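Local coordinates for aminopeptidase N (Francisella tularensis subsp. tularensis, PDB 5DLL), which is a zinc-dependent aminopeptidase of the M1 family that releases N-terminal amino acids, preferably alanine, and probably degrades intracellular peptides, at residues Gln573-Ala576 with Thr577-Leu581; Ala584-Asp588 with Glu589-Ala593; Lys601-Lys605 with Ala606-Asn610; Val679-Ser682 with Tyr683-Asn686. All coordinates share one frame; numbering follows the deposited sequence.

Contact 1: residues Gln573-Ala576 with Thr577-Leu581; sequences QQIA and TNIIL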
ATOM      1  N   GLN A 573       3.334  23.851   4.447  1.00 60.51           N
ATOM      2  CA  GLN A 573       4.520  23.003   4.574  1.00 55.86           C
ATOM      3  C   GLN A 573       5.667  23.553   3.713  1.00 59.85           C
ATOM      4  O   GLN A 573       6.836  23.372   4.044  1.00 59.69           O
ATOM      5  CB  GLN A 573       4.200  21.550   4.184  1.00 50.73           C
ATOM      6  CG  GLN A 573       3.112  20.882   5.023  1.00 52.68           C
ATOM      7  CD  GLN A 573       3.609  20.294   6.340  1.00 55.44           C
ATOM      8  OE1 GLN A 573       4.271  19.253   6.362  1.00 46.57           O
ATOM      9  NE2 GLN A 573       3.258  20.944   7.447  1.00 52.26           N
ATOM     10  N   GLN A 574       5.329  24.226   2.615  1.00 59.31           N
ATOM     11  CA  GLN A 574       6.330  24.839   1.744  1.00 60.20           C
ATOM     12  C   GLN A 574       6.980  26.056   2.395  1.00 59.74           C
ATOM     13  O   GLN A 574       8.165  26.315   2.191  1.00 57.88           O
ATOM     14  CB  GLN A 574       5.696  25.243   0.414  1.00 66.12           C
ATOM     15  CG  GLN A 574       6.679  25.839  -0.582  1.00 76.40           C
ATOM     16  CD  GLN A 574       6.272  25.599  -2.024  1.00 93.13           C
ATOM     17  OE1 GLN A 574       6.026  24.462  -2.432  1.00 95.07           O
ATOM     18  NE2 GLN A 574       6.211  26.671  -2.809  1.00 94.60           N
ATOM     19  N   ILE A 575       6.197  26.800   3.171  1.00 63.39           N
ATOM     20  CA  ILE A 575       6.698  27.975   3.888  1.00 62.50           C
ATOM     21  C   ILE A 575       7.622  27.548   5.025  1.00 65.61           C
ATOM     22  O   ILE A 575       8.772  27.982   5.092  1.00 69.94           O
ATOM     23  CB  ILE A 575       5.539  28.826   4.451  1.00 61.93           C
ATOM     24  CG1 ILE A 575       4.783  29.511   3.307  1.00 68.18           C
ATOM     25  CG2 ILE A 575       6.052  29.877   5.426  1.00 66.67           C
ATOM     26  CD1 ILE A 575       3.387  29.967   3.677  1.00 71.14           C
ATOM     27  N   ALA A 576       7.107  26.695   5.910  1.00 63.91           N
ATOM     28  CA  ALA A 576       7.866  26.184   7.056  1.00 62.90           C
ATOM     29  C   ALA A 576       9.194  25.539   6.640  1.00 60.32           C
ATOM     30  O   ALA A 576      10.194  25.676   7.332  1.00 55.14           O
ATOM     31  CB  ALA A 576       7.022  25.188   7.842  1.00 63.53           C
ATOM     32  N   THR A 577       9.193  24.841   5.508  1.00 56.43           N
ATOM     33  CA  THR A 577      10.402  24.221   4.975  1.00 52.01           C
ATOM     34  C   THR A 577      11.427  25.269   4.536  1.00 55.54           C
ATOM     35  O   THR A 577      12.612  25.142   4.852  1.00 55.11           O
ATOM     36  CB  THR A 577      10.063  23.278   3.801  1.00 52.60           C
ATOM     37  OG1 THR A 577       9.284  22.182   4.294  1.00 60.15           O
ATOM     38  CG2 THR A 577      11.325  22.731   3.132  1.00 53.59           C
ATOM     39  N   ASN A 578      10.971  26.298   3.822  1.00 56.34           N
ATOM     40  CA  ASN A 578      11.857  27.375   3.370  1.00 60.67           C
ATOM     41  C   ASN A 578      12.392  28.241   4.517  1.00 63.62           C
ATOM     42  O   ASN A 578      13.481  28.801   4.417  1.00 61.25           O
ATOM     43  CB  ASN A 578      11.159  28.245   2.321  1.00 61.23           C
ATOM     44  CG  ASN A 578      10.903  27.499   1.020  1.00 75.58           C
ATOM     45  OD1 ASN A 578      11.474  26.429   0.771  1.00 60.35           O
ATOM     46  ND2 ASN A 578      10.040  28.060   0.179  1.00 86.24           N
ATOM     47  N   ILE A 579      11.626  28.334   5.602  1.00 59.28           N
ATOM     48  CA  ILE A 579      12.091  28.979   6.833  1.00 64.56           C
ATOM     49  C   ILE A 579      13.271  28.218   7.436  1.00 55.81           C
ATOM     50  O   ILE A 579      14.249  28.822   7.880  1.00 53.92           O
ATOM     51  CB  ILE A 579      10.949  29.077   7.880  1.00 77.61           C
ATOM     52  CG1 ILE A 579       9.899  30.114   7.445  1.00 82.16           C
ATOM     53  CG2 ILE A 579      11.486  29.409   9.272  1.00 72.19           C
ATOM     54  CD1 ILE A 579      10.322  31.562   7.611  1.00 87.27           C
ATOM     55  N   ILE A 580      13.170  26.891   7.439  1.00 54.39           N
ATOM     56  CA  ILE A 580      14.173  26.029   8.067  1.00 53.14           C
ATOM     57  C   ILE A 580      15.510  26.115   7.324  1.00 51.81           C
ATOM     58  O   ILE A 580      16.566  26.267   7.950  1.00 44.51           O
ATOM     59  CB  ILE A 580      13.709  24.553   8.101  1.00 55.57           C
ATOM     60  CG1 ILE A 580      12.366  24.416   8.849  1.00 60.28           C
ATOM     61  CG2 ILE A 580      14.789  23.653   8.703  1.00 52.06           C
ATOM     62  CD1 ILE A 580      12.456  24.034  10.308  1.00 64.90           C
ATOM     63  N   LEU A 581      15.454  26.028   5.995  1.00 53.97           N
ATOM     64  CA  LEU A 581      16.661  26.024   5.157  1.00 59.12           C
ATOM     65  C   LEU A 581      17.422  27.349   5.214  1.00 56.56           C
ATOM     66  O   LEU A 581      18.647  27.367   5.118  1.00 58.50           O
ATOM     67  CB  LEU A 581      16.314  25.685   3.701  1.00 60.88           C
ATOM     68  CG  LEU A 581      15.654  24.326   3.441  1.00 63.72           C
ATOM     69  CD1 LEU A 581      15.364  24.168   1.956  1.00 69.69           C
ATOM     70  CD2 LEU A 581      16.512  23.175   3.949  1.00 57.70           C
TER

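Contact 2: residues Ala584-Asp588 with Glu589-Ala593; sequences ADLND and EFLNA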
ATOM      1  N   ALA A 584      16.079  30.667   9.391  1.00 77.42           N
ATOM      2  CA  ALA A 584      15.390  31.925   9.653  1.00 78.03           C
ATOM      3  C   ALA A 584      14.573  31.869  10.935  1.00 82.73           C
ATOM      4  O   ALA A 584      14.122  30.797  11.353  1.00 82.83           O
ATOM      5  CB  ALA A 584      14.489  32.277   8.476  1.00 75.25           C
ATOM      6  N   ASP A 585      14.388  33.035  11.552  1.00 83.74           N
ATOM      7  CA  ASP A 585      13.478  33.180  12.685  1.00 81.19           C
ATOM      8  C   ASP A 585      12.043  33.174  12.177  1.00 79.89           C
ATOM      9  O   ASP A 585      11.794  33.265  10.972  1.00 74.56           O
ATOM     10  CB  ASP A 585      13.758  34.477  13.459  1.00 84.63           C
ATOM     11  CG  ASP A 585      15.034  34.411  14.285  1.00 85.32           C
ATOM     12  OD1 ASP A 585      15.400  33.308  14.748  1.00 83.97           O
ATOM     13  OD2 ASP A 585      15.664  35.472  14.486  1.00 80.38           O
ATOM     14  N   LEU A 586      11.103  33.072  13.108  1.00 84.36           N
ATOM     15  CA  LEU A 586       9.698  32.886  12.767  1.00 87.22           C
ATOM     16  C   LEU A 586       9.000  34.224  12.491  1.00 85.26           C
ATOM     17  O   LEU A 586       9.021  35.135  13.320  1.00 85.13           O
ATOM     18  CB  LEU A 586       8.997  32.126  13.896  1.00 90.70           C
ATOM     19  CG  LEU A 586       7.785  31.270  13.533  1.00 95.70           C
ATOM     20  CD1 LEU A 586       8.121  30.253  12.449  1.00 90.71           C
ATOM     21  CD2 LEU A 586       7.268  30.576  14.785  1.00 99.73           C
ATOM     22  N   ASN A 587       8.381  34.322  11.317  1.00 85.27           N
ATOM     23  CA  ASN A 587       7.704  35.541  10.872  1.00 81.55           C
ATOM     24  C   ASN A 587       6.474  35.862  11.735  1.00 80.66           C
ATOM     25  O   ASN A 587       5.847  34.965  12.300  1.00 83.65           O
ATOM     26  CB  ASN A 587       7.310  35.382   9.394  1.00 78.89           C
ATOM     27  CG  ASN A 587       6.970  36.697   8.721  1.00 81.09           C
ATOM     28  OD1 ASN A 587       6.598  37.674   9.369  1.00 84.24           O
ATOM     29  ND2 ASN A 587       7.089  36.721   7.400  1.00 83.70           N
ATOM     30  N   ASP A 588       6.136  37.145  11.831  1.00 77.41           N
ATOM     31  CA  ASP A 588       4.984  37.592  12.623  1.00 70.65           C
ATOM     32  C   ASP A 588       3.656  37.249  11.925  1.00 65.68           C
ATOM     33  O   ASP A 588       2.715  36.773  12.561  1.00 58.20           O
ATOM     34  CB  ASP A 588       5.077  39.105  12.883  1.00 72.87           C
ATOM     35  CG  ASP A 588       4.630  39.497  14.286  1.00 73.48           C
ATOM     36  OD1 ASP A 588       4.446  38.602  15.139  1.00 70.34           O
ATOM     37  OD2 ASP A 588       4.483  40.712  14.541  1.00 72.46           O
ATOM     38  N   GLU A 589       3.595  37.484  10.614  1.00 64.34           N
ATOM     39  CA  GLU A 589       2.408  37.162   9.821  1.00 62.52           C
ATOM     40  C   GLU A 589       2.227  35.651   9.697  1.00 65.72           C
ATOM     41  O   GLU A 589       1.105  35.170   9.519  1.00 66.39           O
ATOM     42  CB  GLU A 589       2.490  37.791   8.424  1.00 63.56           C
ATOM     43  CG  GLU A 589       2.308  39.304   8.404  1.00 66.01           C
ATOM     44  CD  GLU A 589       3.550  40.066   8.840  1.00 69.68           C
ATOM     45  OE1 GLU A 589       4.634  39.811   8.275  1.00 69.62           O
ATOM     46  OE2 GLU A 589       3.446  40.924   9.746  1.00 71.53           O
ATOM     47  N   PHE A 590       3.333  34.912   9.782  1.00 68.89           N
ATOM     48  CA  PHE A 590       3.299  33.448   9.800  1.00 68.34           C
ATOM     49  C   PHE A 590       2.623  32.925  11.070  1.00 66.55           C
ATOM     50  O   PHE A 590       1.712  32.104  10.994  1.00 71.37           O
ATOM     51  CB  PHE A 590       4.721  32.877   9.682  1.00 70.49           C
ATOM     52  CG  PHE A 590       4.784  31.376   9.739  1.00 71.01           C
ATOM     53  CD1 PHE A 590       4.513  30.613   8.609  1.00 70.65           C
ATOM     54  CD2 PHE A 590       5.119  30.723  10.920  1.00 70.85           C
ATOM     55  CE1 PHE A 590       4.567  29.228   8.657  1.00 68.15           C
ATOM     56  CE2 PHE A 590       5.176  29.340  10.975  1.00 71.19           C
ATOM     57  CZ  PHE A 590       4.899  28.591   9.842  1.00 70.52           C
ATOM     58  N   LEU A 591       3.071  33.406  12.226  1.00 65.63           N
ATOM     59  CA  LEU A 591       2.490  33.021  13.517  1.00 65.25           C
ATOM     60  C   LEU A 591       0.967  33.159  13.564  1.00 65.20           C
ATOM     61  O   LEU A 591       0.282  32.307  14.128  1.00 66.46           O
ATOM     62  CB  LEU A 591       3.089  33.875  14.638  1.00 68.98           C
ATOM     63  CG  LEU A 591       4.525  33.555  15.050  1.00 72.66           C
ATOM     64  CD1 LEU A 591       5.149  34.737  15.776  1.00 76.83           C
ATOM     65  CD2 LEU A 591       4.568  32.303  15.912  1.00 76.21           C
ATOM     66  N   ASN A 592       0.448  34.240  12.987  1.00 65.87           N
ATOM     67  CA  ASN A 592      -0.982  34.538  13.061  1.00 67.53           C
ATOM     68  C   ASN A 592      -1.812  33.709  12.091  1.00 65.81           C
ATOM     69  O   ASN A 592      -2.972  33.414  12.375  1.00 77.95           O
ATOM     70  CB  ASN A 592      -1.236  36.033  12.843  1.00 69.09           C
ATOM     71  CG  ASN A 592      -0.681  36.888  13.968  1.00 72.35           C
ATOM     72  OD1 ASN A 592      -0.899  36.605  15.150  1.00 69.24           O
ATOM     73  ND2 ASN A 592       0.040  37.942  13.607  1.00 74.74           N
ATOM     74  N   ALA A 593      -1.230  33.344  10.950  1.00 63.07           N
ATOM     75  CA  ALA A 593      -1.860  32.378  10.041  1.00 63.14           C
ATOM     76  C   ALA A 593      -1.876  30.987  10.687  1.00 62.33           C
ATOM     77  O   ALA A 593      -2.840  30.232  10.553  1.00 63.86           O
ATOM     78  CB  ALA A 593      -1.130  32.338   8.707  1.00 60.41           C
TER

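Contact 3: residues Lys601-Lys605 with Ala606-Asn610; sequences KDLDK and ALISN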
ATOM      1  N   LYS A 601     -12.762  26.426  13.631  1.00 79.69           N
ATOM      2  CA  LYS A 601     -13.823  25.620  14.228  1.00 84.24           C
ATOM      3  C   LYS A 601     -14.536  24.736  13.208  1.00 87.68           C
ATOM      4  O   LYS A 601     -15.056  23.679  13.566  1.00 90.57           O
ATOM      5  CB  LYS A 601     -14.830  26.530  14.931  1.00 89.97           C
ATOM      6  CG  LYS A 601     -14.213  27.392  16.021  1.00 90.83           C
ATOM      7  CD  LYS A 601     -15.275  28.151  16.796  1.00104.58           C
ATOM      8  CE  LYS A 601     -14.673  28.916  17.963  1.00105.62           C
ATOM      9  NZ  LYS A 601     -15.713  29.645  18.742  1.00115.47           N
ATOM     10  N   ASP A 602     -14.564  25.172  11.949  1.00 68.50           N
ATOM     11  CA  ASP A 602     -15.187  24.409  10.863  1.00 89.70           C
ATOM     12  C   ASP A 602     -14.136  23.970   9.845  1.00 85.93           C
ATOM     13  O   ASP A 602     -14.050  24.504   8.737  1.00 95.13           O
ATOM     14  CB  ASP A 602     -16.294  25.231  10.187  1.00 95.10           C
ATOM     15  CG  ASP A 602     -17.615  25.161  10.936  1.00 94.49           C
ATOM     16  OD1 ASP A 602     -18.194  24.055  11.028  1.00 76.70           O
ATOM     17  OD2 ASP A 602     -18.078  26.216  11.420  1.00 95.79           O
ATOM     18  N   LEU A 603     -13.335  22.991  10.247  1.00 75.27           N
ATOM     19  CA  LEU A 603     -12.299  22.420   9.398  1.00 70.23           C
ATOM     20  C   LEU A 603     -11.876  21.096  10.023  1.00 70.16           C
ATOM     21  O   LEU A 603     -11.710  21.016  11.246  1.00 59.55           O
ATOM     22  CB  LEU A 603     -11.103  23.372   9.298  1.00 71.15           C
ATOM     23  CG  LEU A 603     -10.039  23.060   8.240  1.00 79.54           C
ATOM     24  CD1 LEU A 603     -10.615  23.135   6.833  1.00 85.39           C
ATOM     25  CD2 LEU A 603      -8.860  24.011   8.384  1.00 80.41           C
ATOM     26  N   ASP A 604     -11.713  20.062   9.193  1.00 72.13           N
ATOM     27  CA  ASP A 604     -11.346  18.734   9.686  1.00 69.25           C
ATOM     28  C   ASP A 604     -10.170  18.869  10.653  1.00 64.01           C
ATOM     29  O   ASP A 604      -9.095  19.347  10.288  1.00 48.94           O
ATOM     30  CB  ASP A 604     -11.002  17.778   8.534  1.00 70.02           C
ATOM     31  CG  ASP A 604     -10.846  16.320   8.995  1.00 70.92           C
ATOM     32  OD1 ASP A 604     -10.340  16.080  10.115  1.00 58.33           O
ATOM     33  OD2 ASP A 604     -11.225  15.409   8.229  1.00 62.90           O
ATOM     34  N   LYS A 605     -10.403  18.447  11.891  1.00 62.34           N
ATOM     35  CA  LYS A 605      -9.430  18.598  12.969  1.00 58.16           C
ATOM     36  C   LYS A 605      -8.191  17.729  12.743  1.00 59.63           C
ATOM     37  O   LYS A 605      -7.119  18.025  13.269  1.00 55.38           O
ATOM     38  CB  LYS A 605     -10.091  18.241  14.303  1.00 63.64           C
ATOM     39  CG  LYS A 605      -9.665  19.102  15.473  1.00 63.73           C
ATOM     40  CD  LYS A 605     -10.818  19.367  16.430  1.00 62.78           C
ATOM     41  CE  LYS A 605     -11.817  20.348  15.838  1.00 64.20           C
ATOM     42  NZ  LYS A 605     -12.735  20.888  16.876  1.00 65.53           N
ATOM     43  N   ALA A 606      -8.348  16.657  11.967  1.00 58.36           N
ATOM     44  CA  ALA A 606      -7.228  15.808  11.577  1.00 55.91           C
ATOM     45  C   ALA A 606      -6.348  16.526  10.557  1.00 51.03           C
ATOM     46  O   ALA A 606      -5.120  16.458  10.632  1.00 42.09           O
ATOM     47  CB  ALA A 606      -7.736  14.495  11.005  1.00 61.93           C
ATOM     48  N   LEU A 607      -6.986  17.200   9.600  1.00 50.45           N
ATOM     49  CA  LEU A 607      -6.279  18.036   8.624  1.00 58.73           C
ATOM     50  C   LEU A 607      -5.492  19.153   9.315  1.00 54.60           C
ATOM     51  O   LEU A 607      -4.371  19.469   8.914  1.00 49.23           O
ATOM     52  CB  LEU A 607      -7.267  18.630   7.611  1.00 68.69           C
ATOM     53  CG  LEU A 607      -6.823  19.842   6.787  1.00 83.97           C
ATOM     54  CD1 LEU A 607      -5.670  19.500   5.855  1.00 76.72           C
ATOM     55  CD2 LEU A 607      -8.016  20.381   6.012  1.00102.36           C
ATOM     56  N   ILE A 608      -6.090  19.747  10.346  1.00 53.21           N
ATOM     57  CA  ILE A 608      -5.396  20.727  11.183  1.00 55.75           C
ATOM     58  C   ILE A 608      -4.117  20.109  11.771  1.00 53.07           C
ATOM     59  O   ILE A 608      -3.046  20.714  11.706  1.00 44.42           O
ATOM     60  CB  ILE A 608      -6.315  21.267  12.309  1.00 56.09           C
ATOM     61  CG1 ILE A 608      -7.434  22.132  11.716  1.00 62.58           C
ATOM     62  CG2 ILE A 608      -5.524  22.101  13.306  1.00 62.25           C
ATOM     63  CD1 ILE A 608      -8.532  22.503  12.696  1.00 60.07           C
ATOM     64  N   SER A 609      -4.236  18.899  12.320  1.00 46.00           N
ATOM     65  CA  SER A 609      -3.096  18.182  12.904  1.00 45.52           C
ATOM     66  C   SER A 609      -1.932  17.985  11.927  1.00 48.39           C
ATOM     67  O   SER A 609      -0.773  18.064  12.328  1.00 46.71           O
ATOM     68  CB  SER A 609      -3.543  16.818  13.437  1.00 48.40           C
ATOM     69  OG  SER A 609      -4.773  16.921  14.130  1.00 56.45           O
ATOM     70  N   ASN A 610      -2.243  17.714  10.659  1.00 58.30           N
ATOM     71  CA  ASN A 610      -1.212  17.514   9.628  1.00 55.55           C
ATOM     72  C   ASN A 610      -0.537  18.818   9.231  1.00 53.07           C
ATOM     73  O   ASN A 610       0.683  18.864   9.067  1.00 48.62           O
ATOM     74  CB  ASN A 610      -1.790  16.841   8.371  1.00 56.80           C
ATOM     75  CG  ASN A 610      -1.470  15.359   8.298  1.00 62.05           C
ATOM     76  OD1 ASN A 610      -0.958  14.875   7.289  1.00 70.41           O
ATOM     77  ND2 ASN A 610      -1.763  14.635   9.370  1.00 59.93           N
TER

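Contact 4: residues Val679-Ser682 with Tyr683-Asn686; sequences VCLS and YLMN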
ATOM      1  N   VAL A 679      -0.964  16.482  18.771  1.00 39.09           N
ATOM      2  CA  VAL A 679      -0.124  17.538  18.195  1.00 39.41           C
ATOM      3  C   VAL A 679       0.082  18.658  19.208  1.00 42.94           C
ATOM      4  O   VAL A 679       1.200  19.140  19.390  1.00 52.92           O
ATOM      5  CB  VAL A 679      -0.730  18.126  16.904  1.00 36.91           C
ATOM      6  CG1 VAL A 679       0.041  19.365  16.448  1.00 36.32           C
ATOM      7  CG2 VAL A 679      -0.743  17.074  15.805  1.00 37.27           C
ATOM      8  N   CYS A 680      -1.001  19.065  19.862  1.00 43.63           N
ATOM      9  CA  CYS A 680      -0.931  20.064  20.927  1.00 47.01           C
ATOM     10  C   CYS A 680       0.053  19.648  22.014  1.00 43.17           C
ATOM     11  O   CYS A 680       0.922  20.427  22.396  1.00 44.82           O
ATOM     12  CB  CYS A 680      -2.312  20.293  21.550  1.00 49.71           C
ATOM     13  SG  CYS A 680      -3.482  21.130  20.460  1.00 48.10           S
ATOM     14  N   LEU A 681      -0.079  18.411  22.486  1.00 45.02           N
ATOM     15  CA  LEU A 681       0.761  17.900  23.573  1.00 51.45           C
ATOM     16  C   LEU A 681       2.253  17.819  23.216  1.00 47.23           C
ATOM     17  O   LEU A 681       3.099  17.922  24.107  1.00 47.47           O
ATOM     18  CB  LEU A 681       0.257  16.525  24.040  1.00 52.87           C
ATOM     19  CG  LEU A 681       0.969  15.898  25.249  1.00 53.84           C
ATOM     20  CD1 LEU A 681       0.941  16.825  26.457  1.00 54.76           C
ATOM     21  CD2 LEU A 681       0.353  14.550  25.586  1.00 51.52           C
ATOM     22  N   SER A 682       2.574  17.637  21.934  1.00 43.22           N
ATOM     23  CA  SER A 682       3.973  17.600  21.493  1.00 46.51           C
ATOM     24  C   SER A 682       4.591  18.991  21.555  1.00 45.64           C
ATOM     25  O   SER A 682       5.757  19.133  21.917  1.00 44.08           O
ATOM     26  CB  SER A 682       4.122  17.004  20.078  1.00 53.21           C
ATOM     27  OG  SER A 682       3.993  17.982  19.055  1.00 53.74           O
ATOM     28  N   TYR A 683       3.806  20.011  21.213  1.00 43.65           N
ATOM     29  CA  TYR A 683       4.273  21.395  21.312  1.00 42.69           C
ATOM     30  C   TYR A 683       4.428  21.862  22.761  1.00 45.82           C
ATOM     31  O   TYR A 683       5.249  22.729  23.045  1.00 48.92           O
ATOM     32  CB  TYR A 683       3.343  22.338  20.557  1.00 38.53           C
ATOM     33  CG  TYR A 683       3.616  22.393  19.077  1.00 36.06           C
ATOM     34  CD1 TYR A 683       4.642  23.190  18.571  1.00 35.67           C
ATOM     35  CD2 TYR A 683       2.851  21.653  18.180  1.00 33.92           C
ATOM     36  CE1 TYR A 683       4.895  23.248  17.211  1.00 35.82           C
ATOM     37  CE2 TYR A 683       3.094  21.705  16.820  1.00 35.32           C
ATOM     38  CZ  TYR A 683       4.117  22.504  16.339  1.00 35.67           C
ATOM     39  OH  TYR A 683       4.363  22.553  14.986  1.00 37.44           O
ATOM     40  N   LEU A 684       3.645  21.290  23.672  1.00 43.79           N
ATOM     41  CA  LEU A 684       3.796  21.586  25.098  1.00 49.36           C
ATOM     42  C   LEU A 684       5.105  21.015  25.676  1.00 50.33           C
ATOM     43  O   LEU A 684       5.648  21.552  26.652  1.00 50.50           O
ATOM     44  CB  LEU A 684       2.583  21.070  25.885  1.00 50.81           C
ATOM     45  CG  LEU A 684       1.229  21.723  25.554  1.00 53.32           C
ATOM     46  CD1 LEU A 684       0.094  21.003  26.275  1.00 48.79           C
ATOM     47  CD2 LEU A 684       1.218  23.215  25.880  1.00 50.10           C
ATOM     48  N   MET A 685       5.605  19.938  25.066  1.00 50.57           N
ATOM     49  CA  MET A 685       6.876  19.316  25.468  1.00 54.14           C
ATOM     50  C   MET A 685       8.087  19.961  24.799  1.00 49.80           C
ATOM     51  O   MET A 685       9.160  20.034  25.393  1.00 54.47           O
ATOM     52  CB  MET A 685       6.860  17.824  25.157  1.00 51.61           C
ATOM     53  CG  MET A 685       5.877  17.038  26.004  1.00 55.37           C
ATOM     54  SD  MET A 685       6.354  16.975  27.743  1.00 62.70           S
ATOM     55  CE  MET A 685       5.360  15.583  28.262  1.00 67.14           C
ATOM     56  N   ASN A 686       7.911  20.433  23.569  1.00 45.60           N
ATOM     57  CA  ASN A 686       8.953  21.202  22.893  1.00 47.64           C
ATOM     58  C   ASN A 686       9.062  22.657  23.385  1.00 48.71           C
ATOM     59  O   ASN A 686       9.830  23.443  22.833  1.00 50.82           O
ATOM     60  CB  ASN A 686       8.735  21.167  21.380  1.00 46.85           C
ATOM     61  CG  ASN A 686       8.900  19.780  20.807  1.00 50.04           C
ATOM     62  OD1 ASN A 686       7.945  19.178  20.316  1.00 57.37           O
ATOM     63  ND2 ASN A 686      10.116  19.254  20.877  1.00 66.98           N
TER

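Contact 1: residues Gln573-Ala576 with Thr577-Leu581
T577 binds Q573 O twice, with its backbone N at 3.1 Å and its hydroxyl OG1 at 2.7 Å. The two donors approach differently: T577 N stands above the carbonyl plane, 39° out of it, whereas T577 OG1 comes in nearly along the C=O axis. Chi1 of T577 (-65°) sets OG1 beside its own backbone N, from where it reaches back one turn to Q573 O. Both T577 donors are thus gathered on one carbonyl of the preceding turn, which satisfies the hydroxyl inside the helix. The other backbone bonds are those of a regular alpha-helix: N578 N to Q574 O, I579 N to I575 O at 2.9 Å, and I580 N to A576 O.

Among the side chains, Q574 and N578 run side by side in the same direction, one turn apart. They meet loosely, Q574 CG against N578 ND2 at 4.1 Å, and their amide planes are turned 40° from one another. On a buried side of the helix, I575 CG2 lies 4.4 Å from I579 CG1, a loose apolar approach.

Residues 577-581 form the last turn of helix 565-581. I575 packs on L555 and L556 of helix 552-561, while I579 and I580 both reach V639 of helix 629-646. Q573 NE2 gives a hydrogen bond to L613 O, and A576 lies against I614, joining the helix to the loop beyond helix 605-612.

Contact 2: residues Ala584-Asp588 with Glu589-Ala593
N587 O accepts from L591 N at 3.2 Å in the first turn of the helix, and a weak bond from N592 N to D588 O follows it. N587 is the N-cap. Its side chain is turned so that CG lies opposite the backbone N (chi1 -164°), which carries OD1 round to the start of the helix, where it accepts from E589 N at 3.3 Å. This bond is steeply inclined: the donor lies 59° out of the amide plane. The other amide atom, N587 ND2, is used outside the turn, in a hydrogen bond to E552 OE2, so the cap also ties the helix start to another helix.

E589 bends at chi2 (78°) and folds back beside the cap. Its carboxylate is set almost perpendicular to the N587 amide. E589 OE1 comes within 3.1 Å of N587 OD1, but both are acceptors and no bond joins them.

The apolar half of the turn is a hydrophobic staple, in which L586, just before the N-cap, meets L591 in the first turn through L586 CD2 and L591 CD2 at 3.4 Å. The second methyl of L586, CD1, goes to the F590 ring, approaching CD2 and CE2 obliquely. F590 CB also rests on N587 CB, 3.6 Å away.

L586 touches L643 and L591 touches K646, both on helix 629-646. From the start of helix 588-598, F590 reaches L572 and I575 of helix 565-581 and E552 of helix 552-561, and its side chain thus packs against both of these helices.

Contact 3: residues Lys601-Lys605 with Ala606-Asn610
D604 OD1 takes the backbone N-H of A606 at 2.8 Å, capping the helix from the N-cap position. The donor comes to the anti side of OD1 and lies 22° out of the carboxylate plane. With CG turned opposite its own backbone N (chi1 -170°), the D604 carboxylate folds over the helix start, and its other oxygen, OD2, accepts from S348 OG. One carboxylate therefore joins the new helix to a residue far back in the chain. A negative charge here would also probably be favoured by the positive end of the helix dipole.

One residue along, K605 O receives two bonds from S609, from N at 3.2 Å and from OG at 2.7 Å. The backbone donor stands well above the carbonyl plane, the hydroxyl only 16° from it. The hydroxyl of S609, itself a buried residue, is satisfied inside the helix by this bond. I608 N bonds to D604 O at 3.0 Å.

Outside these bonds, L603 precedes the cap and forks between two partners. Its CD2 meets I608 CG1 at 4.1 Å, completing a hydrophobic staple across the N-cap, while CD1 faces L607 CD2 at 3.9 Å. D604 CB and L607 CB add a contact beside them.

Helix 605-612 is held between others: K605, I608 and S609 touch L676 of helix 668-685, A606 meets V351 and L607 meets D350, both on helix 349-369, and L607 also reaches A565 of helix 565-581.

Contact 4: residues Val679-Ser682 with Tyr683-Asn686
V679 O is bound by Y683 N at 3.3 Å and also by the hydroxyl of S682, OG, at 3.0 Å, both donors coming from the same face of the carbonyl plane. S682 OG sits between its own backbone N and carbonyl carbon (chi1 88°), which turns it back toward the preceding turn. The Y683 ring presents an edge to V679: the carbonyl oxygen lies near the ring plane, and the methyl CG1 lies in that plane, 3.9 Å from Y683 CE2.

The next backbone bonds run from L684 N to C680 O, and from N686 N to S682 O at 3.0 Å; M685 N makes two weak ones, to L681 O and S682 O. L681 CD1 and L684 CD1 touch at 4.3 Å.

Farther out, Y683 is fixed at both its ring and its hydroxyl, by a stack with W651 and a hydrogen bond from OH to L612 O. L681 and M685 pack on A697 of helix 691-703.

In this largely buried turn, the polar ends of S682 and Y683 are therefore both spent on main-chain carbonyls, one within the helix and one at the end of helix 605-612.

Overall arrangement
Contacts 1 and 4 lie at the ends of helices and contacts 2 and 3 at helix starts, all in the C-terminal helical region of ARM-repeat type, away from both the zinc and the sodium sites. Contacts 1 and 2 are neighbours, their centres about 11 Å apart: I575 CG2 packs on F590 CD1 at 3.6 Å, and A584 N probably donates a hydrogen bond to I579 O. Contact 3 lies about 20 Å from either centre but touches contact 1 through Q573 NE2 and N610 O. It also meets contact 4, about 16 Å off between centres, where V679 CG2 packs on S609 O. Through helix 349-369, contact 3 adjoins the peptidase domain that carries the zinc ligands H309, H313 and E332, though none of the contacts reaches that site.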